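Local coordinates for protein saframycin Mx1 synthetase B (Legionella pneumophila subsp. pneumophila, PDB 3LNV) that belongs to the ANL superfamily of AMP-binding enzymes, pairing a large AMP-binding domain with a smaller C-terminal domain, at residues Y345-L350 and K372-G377; S376-Q381 and E448-V453; Q381-I386 and I402-N407; D397-I402 and G441-L446. All coordinates share one frame; numbering follows the deposited sequence.

Interaction 1 (Y345-L350 and K372-G377); sequences YKTLTL and KLVSSG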
# COMPACT_ATOMS: atom_id res chain seq x y z
N TYR A 345 2.59 -15.11 -15.52
CA TYR A 345 3.31 -13.85 -15.75
C TYR A 345 4.63 -14.17 -16.44
O TYR A 345 5.20 -15.28 -16.26
CB TYR A 345 3.60 -13.15 -14.42
CG TYR A 345 4.50 -13.97 -13.53
CD1 TYR A 345 5.88 -13.99 -13.71
CD2 TYR A 345 3.98 -14.72 -12.49
CE1 TYR A 345 6.71 -14.75 -12.89
CE2 TYR A 345 4.81 -15.48 -11.66
CZ TYR A 345 6.16 -15.48 -11.86
OH TYR A 345 6.97 -16.23 -11.04
N LYS A 346 5.12 -13.20 -17.20
CA LYS A 346 6.35 -13.31 -17.97
C LYS A 346 7.57 -12.72 -17.26
O LYS A 346 7.44 -11.82 -16.42
CB LYS A 346 6.18 -12.61 -19.32
CG LYS A 346 5.00 -13.12 -20.15
CD LYS A 346 3.80 -12.22 -20.03
CE LYS A 346 2.57 -12.81 -20.72
NZ LYS A 346 2.91 -13.29 -22.10
N THR A 347 8.75 -13.24 -17.60
CA THR A 347 10.00 -12.66 -17.18
C THR A 347 10.89 -12.37 -18.40
O THR A 347 10.64 -12.87 -19.50
CB THR A 347 10.79 -13.59 -16.22
OG1 THR A 347 11.23 -14.76 -16.92
CG2 THR A 347 9.95 -13.97 -15.01
N LEU A 348 11.91 -11.54 -18.22
CA LEU A 348 12.91 -11.33 -19.26
C LEU A 348 14.27 -11.43 -18.58
O LEU A 348 14.39 -11.11 -17.39
CB LEU A 348 12.73 -9.98 -19.97
CG LEU A 348 11.57 -9.79 -20.98
CD1 LEU A 348 11.42 -8.32 -21.35
CD2 LEU A 348 11.71 -10.65 -22.26
N THR A 349 15.28 -11.91 -19.30
CA THR A 349 16.64 -11.95 -18.77
C THR A 349 17.51 -10.88 -19.42
O THR A 349 17.66 -10.84 -20.65
CB THR A 349 17.30 -13.35 -18.90
OG1 THR A 349 16.50 -14.31 -18.18
CG2 THR A 349 18.72 -13.35 -18.32
N LEU A 350 18.06 -10.00 -18.59
CA LEU A 350 18.96 -8.95 -19.06
C LEU A 350 20.41 -9.32 -18.76
O LEU A 350 20.69 -10.00 -17.77
CB LEU A 350 18.61 -7.60 -18.42
CG LEU A 350 17.44 -6.84 -19.07
CD1 LEU A 350 16.20 -7.72 -19.19
CD2 LEU A 350 17.13 -5.55 -18.31
N LYS A 372 16.87 -11.38 -13.90
CA LYS A 372 15.53 -11.51 -14.46
C LYS A 372 14.61 -10.40 -13.98
O LYS A 372 14.62 -10.05 -12.80
CB LYS A 372 14.90 -12.85 -14.06
CG LYS A 372 15.76 -14.05 -14.40
CD LYS A 372 15.10 -15.32 -13.88
CE LYS A 372 13.84 -15.63 -14.68
NZ LYS A 372 14.22 -16.00 -16.07
N LEU A 373 13.83 -9.86 -14.90
CA LEU A 373 12.82 -8.88 -14.56
C LEU A 373 11.45 -9.51 -14.78
O LEU A 373 11.25 -10.25 -15.74
CB LEU A 373 12.98 -7.61 -15.41
CG LEU A 373 14.27 -6.85 -15.07
CD1 LEU A 373 14.41 -5.63 -15.94
CD2 LEU A 373 14.27 -6.47 -13.57
N VAL A 374 10.53 -9.26 -13.86
CA VAL A 374 9.16 -9.75 -14.03
C VAL A 374 8.35 -8.66 -14.71
O VAL A 374 8.56 -7.49 -14.42
CB VAL A 374 8.52 -10.12 -12.67
CG1 VAL A 374 7.08 -10.59 -12.86
CG2 VAL A 374 9.36 -11.19 -11.95
N SER A 375 7.46 -9.05 -15.62
CA SER A 375 6.49 -8.13 -16.23
C SER A 375 5.43 -7.68 -15.22
O SER A 375 4.97 -8.48 -14.44
CB SER A 375 5.74 -8.82 -17.37
OG SER A 375 4.67 -8.00 -17.83
N SER A 376 5.05 -6.41 -15.26
CA SER A 376 3.98 -5.91 -14.40
C SER A 376 2.68 -5.85 -15.23
O SER A 376 1.69 -5.28 -14.79
CB SER A 376 4.32 -4.51 -13.85
OG SER A 376 5.39 -4.56 -12.91
N GLY A 377 2.72 -6.44 -16.43
CA GLY A 377 1.51 -6.64 -17.23
C GLY A 377 1.30 -5.70 -18.40
O GLY A 377 2.18 -4.92 -18.75
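K372 leans across two threonines of the neighbouring strand, T347 and T349, and illustrates how one long side chain can span two successive positions on one face of an antiparallel ribbon. Its CB starts close to the opposing backbone, 3.8 Å from L348 O. CG passes the directly paired residue at 3.9 Å from T349 OG1. Two bends, at chi3 (69°) and chi4 (67°), then swing the end of the chain back along the ribbon, and CE settles 3.5 Å from T347 OG1. NZ comes to rest between the two hydroxyls, 3.3 Å from T347 OG1 and a little farther from that of T349, whose oxygen is hydrogen-bonded to D365.

V374 shares this face: its CG1 meets Y345 CD1 obliquely at 3.7 Å, while the phenol oxygen of Y345 bonds to E303 of helix 303-313. On the other face, where Y452 packs, the leucine tips L350 CD2 and L373 CD1 touch at 3.6 Å, the two side chains crossing at about a right angle. L348 and L373 exchange a pair of backbone hydrogen bonds, and S375 N adds an almost straight one (179°) to K346 O.

S375 OG accepts from G377 N and is also hydrogen-bonded to E450 OE1. The whole is a two-stranded antiparallel ribbon ending in an ST turn, just where S376 reaches the adenine of the bound 1ZZ.

Interaction 2 (S376-Q381 and E448-V453); sequences SGNPIQ and ENELYV. With 1ZZ (5'-O-[(S)-(dodecanoyloxy)(hydroxy)phosphoryl]adenosine), chain B.
N378 and N449 cross at about a right angle, their amide planes 27° apart, where the segment leading into the short strand 378-379, on the rim of a mixed sheet, meets strand 450-456 of the curled antiparallel sheet in this AMP-binding fold. N449 also flanks P379: its OD1 lies 3.6 Å from P379 CD, approaching the proline ring obliquely. A water ties the same corner together, donating to P379 O and accepting from N449 ND2.

A bend at chi2 (-105°) lays the carboxylate of E450 beside G377, with OE1 3.9 Å from G377 CA, and OE1 is held there by a hydrogen bond to S375 OG. Between these side chains the backbones grip L451 twice, because S376 and G377 both serve it: S376 N donates to L451 O at 2.9 Å, and L451 N donates to G377 O at 3.0 Å.

Farther along, S376 and V453 meet the bound 1ZZ. S376 OG receives a weak, bent hydrogen bond from the exocyclic amine N5 of 1ZZ and is linked by a second water to V453 N, so the serine joins base and strand. V453 touches the purine with the branch that stands anti to its own backbone nitrogen (chi1 176°): CG1 lies 3.6 Å from C21 of 1ZZ.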
# COMPACT_ATOMS: atom_id res chain seq x y z
N SER A 376 5.05 -6.41 -15.26
CA SER A 376 3.98 -5.91 -14.40
C SER A 376 2.68 -5.85 -15.23
O SER A 376 1.69 -5.28 -14.79
CB SER A 376 4.32 -4.51 -13.85
OG SER A 376 5.39 -4.56 -12.91
N GLY A 377 2.72 -6.44 -16.43
CA GLY A 377 1.51 -6.64 -17.23
C GLY A 377 1.30 -5.70 -18.40
O GLY A 377 2.18 -4.92 -18.75
N ASN A 378 0.12 -5.75 -19.00
CA ASN A 378 -0.23 -4.84 -20.09
C ASN A 378 -0.75 -3.52 -19.54
O ASN A 378 -1.31 -3.48 -18.46
CB ASN A 378 -1.32 -5.45 -20.96
CG ASN A 378 -0.92 -6.79 -21.53
OD1 ASN A 378 0.01 -6.88 -22.33
ND2 ASN A 378 -1.61 -7.85 -21.10
N PRO A 379 -0.59 -2.44 -20.31
CA PRO A 379 -1.15 -1.13 -20.00
C PRO A 379 -2.68 -1.20 -19.91
O PRO A 379 -3.36 -1.54 -20.87
CB PRO A 379 -0.75 -0.28 -21.20
CG PRO A 379 0.50 -0.95 -21.73
CD PRO A 379 0.28 -2.41 -21.51
N ILE A 380 -3.20 -0.88 -18.73
CA ILE A 380 -4.63 -0.80 -18.54
C ILE A 380 -5.02 0.66 -18.74
O ILE A 380 -5.92 0.97 -19.51
CB ILE A 380 -5.02 -1.31 -17.15
CG1 ILE A 380 -4.77 -2.82 -17.06
CG2 ILE A 380 -6.48 -0.98 -16.87
CD1 ILE A 380 -4.67 -3.37 -15.62
N GLN A 381 -4.31 1.55 -18.06
CA GLN A 381 -4.25 2.95 -18.46
C GLN A 381 -3.25 3.08 -19.61
O GLN A 381 -2.41 2.22 -19.80
CB GLN A 381 -3.85 3.86 -17.28
CG GLN A 381 -4.79 3.65 -16.05
CD GLN A 381 -4.55 4.63 -14.88
OE1 GLN A 381 -4.52 4.24 -13.69
NE2 GLN A 381 -4.38 5.90 -15.22
N GLU A 448 6.78 -6.09 -26.08
CA GLU A 448 5.70 -6.98 -26.46
C GLU A 448 4.42 -6.51 -25.77
O GLU A 448 3.57 -7.34 -25.41
CB GLU A 448 6.00 -8.38 -25.93
CG GLU A 448 5.85 -9.48 -26.91
CD GLU A 448 7.14 -9.70 -27.66
OE1 GLU A 448 7.66 -8.69 -28.19
OE2 GLU A 448 7.63 -10.85 -27.69
N ASN A 449 4.31 -5.20 -25.56
CA ASN A 449 3.18 -4.58 -24.85
C ASN A 449 3.07 -4.99 -23.38
O ASN A 449 1.98 -5.03 -22.81
CB ASN A 449 1.85 -4.83 -25.56
CG ASN A 449 0.77 -3.83 -25.15
OD1 ASN A 449 1.03 -2.63 -25.02
ND2 ASN A 449 -0.45 -4.32 -24.93
N GLU A 450 4.22 -5.29 -22.78
CA GLU A 450 4.28 -5.53 -21.34
C GLU A 450 5.23 -4.51 -20.76
O GLU A 450 6.29 -4.24 -21.34
CB GLU A 450 4.84 -6.92 -21.05
CG GLU A 450 4.20 -8.04 -21.89
CD GLU A 450 3.22 -8.88 -21.11
OE1 GLU A 450 3.27 -8.87 -19.87
OE2 GLU A 450 2.43 -9.61 -21.75
N LEU A 451 4.85 -3.94 -19.61
CA LEU A 451 5.69 -2.98 -18.91
C LEU A 451 6.64 -3.70 -17.98
O LEU A 451 6.21 -4.47 -17.12
CB LEU A 451 4.82 -2.02 -18.08
CG LEU A 451 5.57 -0.97 -17.26
CD1 LEU A 451 6.38 -0.01 -18.16
CD2 LEU A 451 4.61 -0.17 -16.32
N TYR A 452 7.93 -3.43 -18.13
CA TYR A 452 8.94 -3.87 -17.17
C TYR A 452 9.46 -2.65 -16.44
O TYR A 452 10.09 -1.77 -17.04
CB TYR A 452 10.08 -4.63 -17.87
CG TYR A 452 9.61 -5.96 -18.40
CD1 TYR A 452 9.88 -7.14 -17.71
CD2 TYR A 452 8.85 -6.03 -19.57
CE1 TYR A 452 9.42 -8.35 -18.18
CE2 TYR A 452 8.38 -7.24 -20.03
CZ TYR A 452 8.68 -8.39 -19.34
OH TYR A 452 8.20 -9.59 -19.82
N VAL A 453 9.20 -2.60 -15.13
CA VAL A 453 9.65 -1.47 -14.34
C VAL A 453 11.09 -1.73 -13.93
O VAL A 453 11.39 -2.80 -13.40
CB VAL A 453 8.77 -1.31 -13.08
CG1 VAL A 453 9.31 -0.20 -12.20
CG2 VAL A 453 7.33 -1.03 -13.49
P 1ZZ B . 2.17 4.35 -4.02
C1 1ZZ B . -8.19 -5.83 -6.33
N1 1ZZ B . 5.67 0.37 -7.58
O1 1ZZ B . 2.29 1.22 -4.59
C2 1ZZ B . -6.67 -5.69 -6.24
N2 1ZZ B . 4.18 -1.09 -8.30
O2 1ZZ B . 1.03 3.24 -4.53
C3 1ZZ B . -6.25 -4.31 -6.73
N3 1ZZ B . 7.72 -0.82 -8.53
O3 1ZZ B . 1.96 5.59 -4.60
C4 1ZZ B . -5.00 -3.70 -6.13
N4 1ZZ B . 7.16 -2.80 -9.73
O4 1ZZ B . 2.09 4.45 -2.47
C5 1ZZ B . -4.32 -3.23 -7.45
N5 1ZZ B . 5.03 -3.59 -9.93
O5 1ZZ B . 3.61 3.89 -4.60
C6 1ZZ B . -2.76 -3.12 -7.42
O6 1ZZ B . 5.51 2.18 -5.90
C7 1ZZ B . -1.93 -2.28 -8.39
O7 1ZZ B . 7.68 3.05 -7.63
C8 1ZZ B . -1.13 -1.02 -7.95
O8 1ZZ B . 5.65 4.60 -8.39
C9 1ZZ B . -0.17 -1.21 -6.79
C10 1ZZ B . 0.87 -0.04 -6.64
C11 1ZZ B . 0.29 1.18 -5.89
C12 1ZZ B . 1.39 2.04 -5.22
C13 1ZZ B . 3.83 3.69 -5.98
C14 1ZZ B . 5.15 3.33 -6.34
C15 1ZZ B . 5.60 3.41 -7.85
C16 1ZZ B . 6.69 2.64 -7.90
C17 1ZZ B . 6.20 1.55 -7.05
C18 1ZZ B . 4.30 0.00 -7.72
C19 1ZZ B . 5.50 -1.49 -8.71
C20 1ZZ B . 6.35 -0.64 -8.28
C21 1ZZ B . 8.12 -1.88 -9.19
C22 1ZZ B . 5.99 -2.69 -9.45
O HOH W 1 7.96 -4.81 -13.59
O HOH W 2 -2.85 -2.84 -23.37

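Interaction 3 (Q381-I386 and I402-N407); sequences QEVKII and IWVQSN
Strands 382-386 and 402-405 run antiparallel, 150° between their directions, with E382 paired to Q405 and K384 to W403 as hydrogen-bonded pairs and V383 to V404 and I385 to I402 as non-hydrogen-bonded ones. Within the first pair the bond from E382 N to Q405 O is weak, whereas the return bond from Q405 N to E382 O is sound. They form one ladder of a curled antiparallel sheet, consistent with the distorted beta-barrel subdomain known from ANL enzymes, and the example shows how the two faces of one ladder can differ in character.

The face bearing V383, I385, I402 and V404 is aliphatic. I385 and I402 lie side by side and point the same way, I385 CD1 resting 3.7 Å from I402 CG1, and L451 of strand 450-456 closes over both. I402 CG2 leans instead toward V383 CG1, at 4.2 Å. At the end of the ladder Q381 starts beside V404, its CB 3.8 Å from V404 CG1.

The opposite face is mixed. E382 reaches out as an extended chain, while Q405 is bent at chi2 (-107°), which brings its amide near the carboxylate: E382 OE2 and Q405 NE2 stand 3.6 Å apart with their planes inclined. The firmer partner of E382 OE2 is the hydroxyl of Y437.

W403 dominates the far end. Its indole turns a face to I386, the two side chains crossing at about a right angle, and NE1 is tied by a hydrogen bond to E401 OE1, which helps fix the ring's rotation. I386 CB makes the CH-pi contact, 3.8 Å from the centroid of the five-membered ring and only 6° off its normal.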
# COMPACT_ATOMS: atom_id res chain seq x y z
N GLN A 381 -4.31 1.55 -18.06
CA GLN A 381 -4.25 2.95 -18.46
C GLN A 381 -3.25 3.08 -19.61
O GLN A 381 -2.41 2.22 -19.80
CB GLN A 381 -3.85 3.86 -17.28
CG GLN A 381 -4.79 3.65 -16.05
CD GLN A 381 -4.55 4.63 -14.88
OE1 GLN A 381 -4.52 4.24 -13.69
NE2 GLN A 381 -4.38 5.90 -15.22
N GLU A 382 -3.35 4.16 -20.38
CA GLU A 382 -2.39 4.41 -21.45
C GLU A 382 -1.02 4.67 -20.84
O GLU A 382 -0.88 5.52 -19.96
CB GLU A 382 -2.81 5.62 -22.28
CG GLU A 382 -1.81 5.98 -23.37
CD GLU A 382 -2.32 7.10 -24.25
OE1 GLU A 382 -3.39 6.90 -24.88
OE2 GLU A 382 -1.67 8.17 -24.29
N VAL A 383 -0.02 3.92 -21.31
CA VAL A 383 1.35 4.07 -20.82
C VAL A 383 2.31 4.41 -21.98
O VAL A 383 2.33 3.72 -23.00
CB VAL A 383 1.83 2.77 -20.14
CG1 VAL A 383 3.36 2.72 -20.07
CG2 VAL A 383 1.19 2.61 -18.73
N LYS A 384 3.07 5.50 -21.85
CA LYS A 384 4.10 5.82 -22.83
C LYS A 384 5.46 5.89 -22.11
O LYS A 384 5.53 6.35 -20.97
CB LYS A 384 3.79 7.13 -23.57
CG LYS A 384 2.61 6.99 -24.60
CD LYS A 384 2.87 7.84 -25.83
CE LYS A 384 1.61 8.08 -26.66
NZ LYS A 384 1.01 6.80 -27.11
N ILE A 385 6.51 5.40 -22.75
CA ILE A 385 7.85 5.42 -22.15
C ILE A 385 8.53 6.63 -22.77
O ILE A 385 8.71 6.70 -23.99
CB ILE A 385 8.63 4.10 -22.43
CG1 ILE A 385 7.88 2.88 -21.89
CG2 ILE A 385 10.03 4.14 -21.82
CD1 ILE A 385 7.56 2.95 -20.38
N ILE A 386 8.83 7.62 -21.94
CA ILE A 386 9.33 8.89 -22.45
C ILE A 386 10.63 9.33 -21.79
O ILE A 386 10.82 9.14 -20.60
CB ILE A 386 8.26 9.97 -22.29
CG1 ILE A 386 7.04 9.56 -23.10
CG2 ILE A 386 8.79 11.29 -22.79
CD1 ILE A 386 5.81 10.19 -22.67
N ILE A 402 8.05 6.32 -17.14
CA ILE A 402 6.71 5.83 -17.40
C ILE A 402 5.75 7.02 -17.30
O ILE A 402 5.67 7.67 -16.26
CB ILE A 402 6.37 4.70 -16.42
CG1 ILE A 402 7.30 3.52 -16.69
CG2 ILE A 402 4.91 4.28 -16.52
CD1 ILE A 402 7.44 2.55 -15.51
N TRP A 403 5.09 7.34 -18.40
CA TRP A 403 4.09 8.41 -18.42
C TRP A 403 2.72 7.75 -18.62
O TRP A 403 2.60 6.80 -19.38
CB TRP A 403 4.34 9.40 -19.57
CG TRP A 403 5.46 10.36 -19.37
CD1 TRP A 403 6.56 10.20 -18.56
CD2 TRP A 403 5.59 11.66 -19.97
NE1 TRP A 403 7.35 11.33 -18.62
CE2 TRP A 403 6.80 12.22 -19.49
CE3 TRP A 403 4.81 12.40 -20.87
CZ2 TRP A 403 7.24 13.49 -19.88
CZ3 TRP A 403 5.26 13.66 -21.27
CH2 TRP A 403 6.46 14.19 -20.76
N VAL A 404 1.70 8.28 -17.95
CA VAL A 404 0.40 7.61 -17.88
C VAL A 404 -0.70 8.59 -18.27
O VAL A 404 -0.65 9.76 -17.89
CB VAL A 404 0.13 7.11 -16.45
CG1 VAL A 404 -1.25 6.43 -16.37
CG2 VAL A 404 1.22 6.17 -16.00
N GLN A 405 -1.68 8.12 -19.02
CA GLN A 405 -2.77 8.98 -19.43
C GLN A 405 -4.07 8.19 -19.37
O GLN A 405 -4.15 7.10 -19.93
CB GLN A 405 -2.48 9.54 -20.83
CG GLN A 405 -3.43 10.60 -21.35
CD GLN A 405 -4.34 10.04 -22.44
OE1 GLN A 405 -5.15 9.14 -22.18
NE2 GLN A 405 -4.21 10.57 -23.66
N SER A 406 -5.05 8.70 -18.62
CA SER A 406 -6.41 8.14 -18.59
C SER A 406 -7.34 8.93 -17.65
O SER A 406 -6.92 9.89 -17.01
CB SER A 406 -6.41 6.67 -18.18
OG SER A 406 -6.47 6.53 -16.77
N ASN A 407 -8.60 8.51 -17.59
CA ASN A 407 -9.58 9.16 -16.72
C ASN A 407 -9.28 8.89 -15.23
O ASN A 407 -9.87 9.52 -14.35
CB ASN A 407 -11.01 8.69 -17.07
CG ASN A 407 -11.56 9.31 -18.37
OD1 ASN A 407 -11.07 10.32 -18.87
ND2 ASN A 407 -12.60 8.70 -18.92

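Interaction 4 (D397-I402 and G441-L446); sequences DQVGEI and GDLGFL. With 1ZZ (5'-O-[(S)-(dodecanoyloxy)(hydroxy)phosphoryl]adenosine), chain B.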
# COMPACT_ATOMS: atom_id res chain seq x y z
N ASP A 397 11.81 -1.56 -25.91
CA ASP A 397 13.06 -2.09 -25.39
C ASP A 397 14.07 -0.98 -25.15
O ASP A 397 15.27 -1.16 -25.38
CB ASP A 397 13.65 -3.14 -26.34
CG ASP A 397 12.83 -4.42 -26.35
OD1 ASP A 397 12.06 -4.61 -25.39
OD2 ASP A 397 12.96 -5.23 -27.30
N GLN A 398 13.58 0.17 -24.69
CA GLN A 398 14.42 1.27 -24.27
C GLN A 398 13.81 1.90 -23.03
O GLN A 398 12.65 2.31 -23.02
CB GLN A 398 14.59 2.32 -25.38
CG GLN A 398 15.71 3.31 -25.10
CD GLN A 398 15.83 4.40 -26.14
OE1 GLN A 398 14.91 4.63 -26.93
NE2 GLN A 398 16.97 5.10 -26.14
N VAL A 399 14.63 1.99 -21.99
CA VAL A 399 14.18 2.51 -20.70
C VAL A 399 14.03 4.01 -20.71
O VAL A 399 14.93 4.75 -21.12
CB VAL A 399 15.16 2.10 -19.57
CG1 VAL A 399 14.69 2.64 -18.21
CG2 VAL A 399 15.29 0.60 -19.51
N GLY A 400 12.86 4.47 -20.28
CA GLY A 400 12.65 5.89 -20.04
C GLY A 400 11.63 6.04 -18.92
O GLY A 400 11.29 5.05 -18.25
N GLU A 401 11.12 7.25 -18.72
CA GLU A 401 10.11 7.46 -17.67
C GLU A 401 8.73 6.95 -18.08
O GLU A 401 8.29 7.12 -19.21
CB GLU A 401 9.99 8.94 -17.29
CG GLU A 401 9.18 9.15 -15.99
CD GLU A 401 9.05 10.62 -15.59
OE1 GLU A 401 9.39 11.49 -16.42
OE2 GLU A 401 8.57 10.89 -14.47
N ILE A 402 8.05 6.32 -17.14
CA ILE A 402 6.71 5.83 -17.40
C ILE A 402 5.75 7.02 -17.30
O ILE A 402 5.67 7.67 -16.26
CB ILE A 402 6.37 4.70 -16.42
CG1 ILE A 402 7.30 3.52 -16.69
CG2 ILE A 402 4.91 4.28 -16.52
CD1 ILE A 402 7.44 2.55 -15.51
N GLY A 441 7.79 9.23 -12.19
CA GLY A 441 9.07 9.21 -11.49
C GLY A 441 9.75 7.86 -11.67
O GLY A 441 10.89 7.65 -11.25
N ASP A 442 9.03 6.95 -12.31
CA ASP A 442 9.45 5.56 -12.45
C ASP A 442 10.12 5.32 -13.79
O ASP A 442 9.73 5.91 -14.81
CB ASP A 442 8.22 4.63 -12.29
CG ASP A 442 7.62 4.67 -10.88
OD1 ASP A 442 8.42 4.79 -9.90
OD2 ASP A 442 6.38 4.57 -10.74
N LEU A 443 11.10 4.41 -13.81
CA LEU A 443 11.77 4.05 -15.05
C LEU A 443 11.36 2.65 -15.46
O LEU A 443 11.19 1.78 -14.62
CB LEU A 443 13.31 4.12 -14.89
CG LEU A 443 13.95 5.48 -14.64
CD1 LEU A 443 15.41 5.38 -14.17
CD2 LEU A 443 13.84 6.37 -15.88
N GLY A 444 11.20 2.42 -16.76
CA GLY A 444 10.91 1.08 -17.21
C GLY A 444 10.89 1.05 -18.73
O GLY A 444 11.10 2.06 -19.37
N PHE A 445 10.61 -0.11 -19.31
CA PHE A 445 10.57 -0.20 -20.76
C PHE A 445 9.39 -1.07 -21.17
O PHE A 445 8.98 -1.94 -20.41
CB PHE A 445 11.89 -0.78 -21.31
CG PHE A 445 12.18 -2.18 -20.84
CD1 PHE A 445 11.73 -3.29 -21.56
CD2 PHE A 445 12.92 -2.40 -19.69
CE1 PHE A 445 12.00 -4.56 -21.13
CE2 PHE A 445 13.20 -3.67 -19.25
CZ PHE A 445 12.73 -4.77 -19.97
N LEU A 446 8.85 -0.81 -22.36
CA LEU A 446 7.82 -1.69 -22.92
C LEU A 446 8.43 -2.78 -23.79
O LEU A 446 9.39 -2.53 -24.54
CB LEU A 446 6.80 -0.88 -23.74
CG LEU A 446 5.77 -0.11 -22.91
CD1 LEU A 446 5.02 0.87 -23.81
CD2 LEU A 446 4.81 -1.08 -22.19
P 1ZZ B . 2.17 4.35 -4.02
C1 1ZZ B . -8.19 -5.83 -6.33
N1 1ZZ B . 5.67 0.37 -7.58
O1 1ZZ B . 2.29 1.22 -4.59
C2 1ZZ B . -6.67 -5.69 -6.24
N2 1ZZ B . 4.18 -1.09 -8.30
O2 1ZZ B . 1.03 3.24 -4.53
C3 1ZZ B . -6.25 -4.31 -6.73
N3 1ZZ B . 7.72 -0.82 -8.53
O3 1ZZ B . 1.96 5.59 -4.60
C4 1ZZ B . -5.00 -3.70 -6.13
N4 1ZZ B . 7.16 -2.80 -9.73
O4 1ZZ B . 2.09 4.45 -2.47
C5 1ZZ B . -4.32 -3.23 -7.45
N5 1ZZ B . 5.03 -3.59 -9.93
O5 1ZZ B . 3.61 3.89 -4.60
C6 1ZZ B . -2.76 -3.12 -7.42
O6 1ZZ B . 5.51 2.18 -5.90
C7 1ZZ B . -1.93 -2.28 -8.39
O7 1ZZ B . 7.68 3.05 -7.63
C8 1ZZ B . -1.13 -1.02 -7.95
O8 1ZZ B . 5.65 4.60 -8.39
C9 1ZZ B . -0.17 -1.21 -6.79
C10 1ZZ B . 0.87 -0.04 -6.64
C11 1ZZ B . 0.29 1.18 -5.89
C12 1ZZ B . 1.39 2.04 -5.22
C13 1ZZ B . 3.83 3.69 -5.98
C14 1ZZ B . 5.15 3.33 -6.34
C15 1ZZ B . 5.60 3.41 -7.85
C16 1ZZ B . 6.69 2.64 -7.90
C17 1ZZ B . 6.20 1.55 -7.05
C18 1ZZ B . 4.30 0.00 -7.72
C19 1ZZ B . 5.50 -1.49 -8.71
C20 1ZZ B . 6.35 -0.64 -8.28
C21 1ZZ B . 8.12 -1.88 -9.19
C22 1ZZ B . 5.99 -2.69 -9.45
O HOH W 3 10.19 1.16 -24.07
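The ring of F445 is met obliquely by two residues of 397-402: V399 CG2 lies 3.8 Å from F445 CD2, and D397 OD1 lies 4.1 Å from F445 CD1, with carboxylate and ring planes 70° apart. It packs where the loop entering strand 400-402 meets strand 442-446 of the curled antiparallel sheet, the two strands crossing at 105°. Y452 of the next strand meets this ring nearly parallel to it. F445 CB stands 3.6 Å from Q398 O. D397 OD1 has its hydrogen bond with H447.

Strand 442-446 is entered through the T-G-D signature of ANL enzymes. G400 and G444 bond reciprocally, and I402 N adds a bond to D442 O. The signature aspartate presents its carboxylate to the ligand: D442 OD1 accepts from the ribose hydroxyl O7 of 1ZZ, and D442 OD2 accepts from O8, at a modelled distance too short to be taken literally, while also bonding to Y327.

E401 binds the corner at G441, where the chain turns. Its extended chain (chi2 180°) ends in a carboxylate whose OE1 is salt-bridged to R439, while OE2 uses its anti lone pair to accept from G441 N at 2.9 Å.

Followed from the N terminus, the chain first closes a loop at interaction 1, where 372-377 returns to 345-350. S376 and G377 pass directly into interaction 2, whose partner, 448-453, arrives only some 67 residues later; the long excursion between them contains the other two contacts. Interaction 3 begins at Q381, the last residue of 376-381, and closes a short loop at 402-407. Interaction 4 opens within that loop, at 397-402, and closes beyond it at 441-446, so interactions 3 and 4 cross and share I402. Both lie within one curled sheet, to which interaction 2 ties the end of the neighbouring mixed sheet and against which the ribbon of interaction 1 packs through Y452 and F445; interactions 2 and 4 both touch 1ZZ.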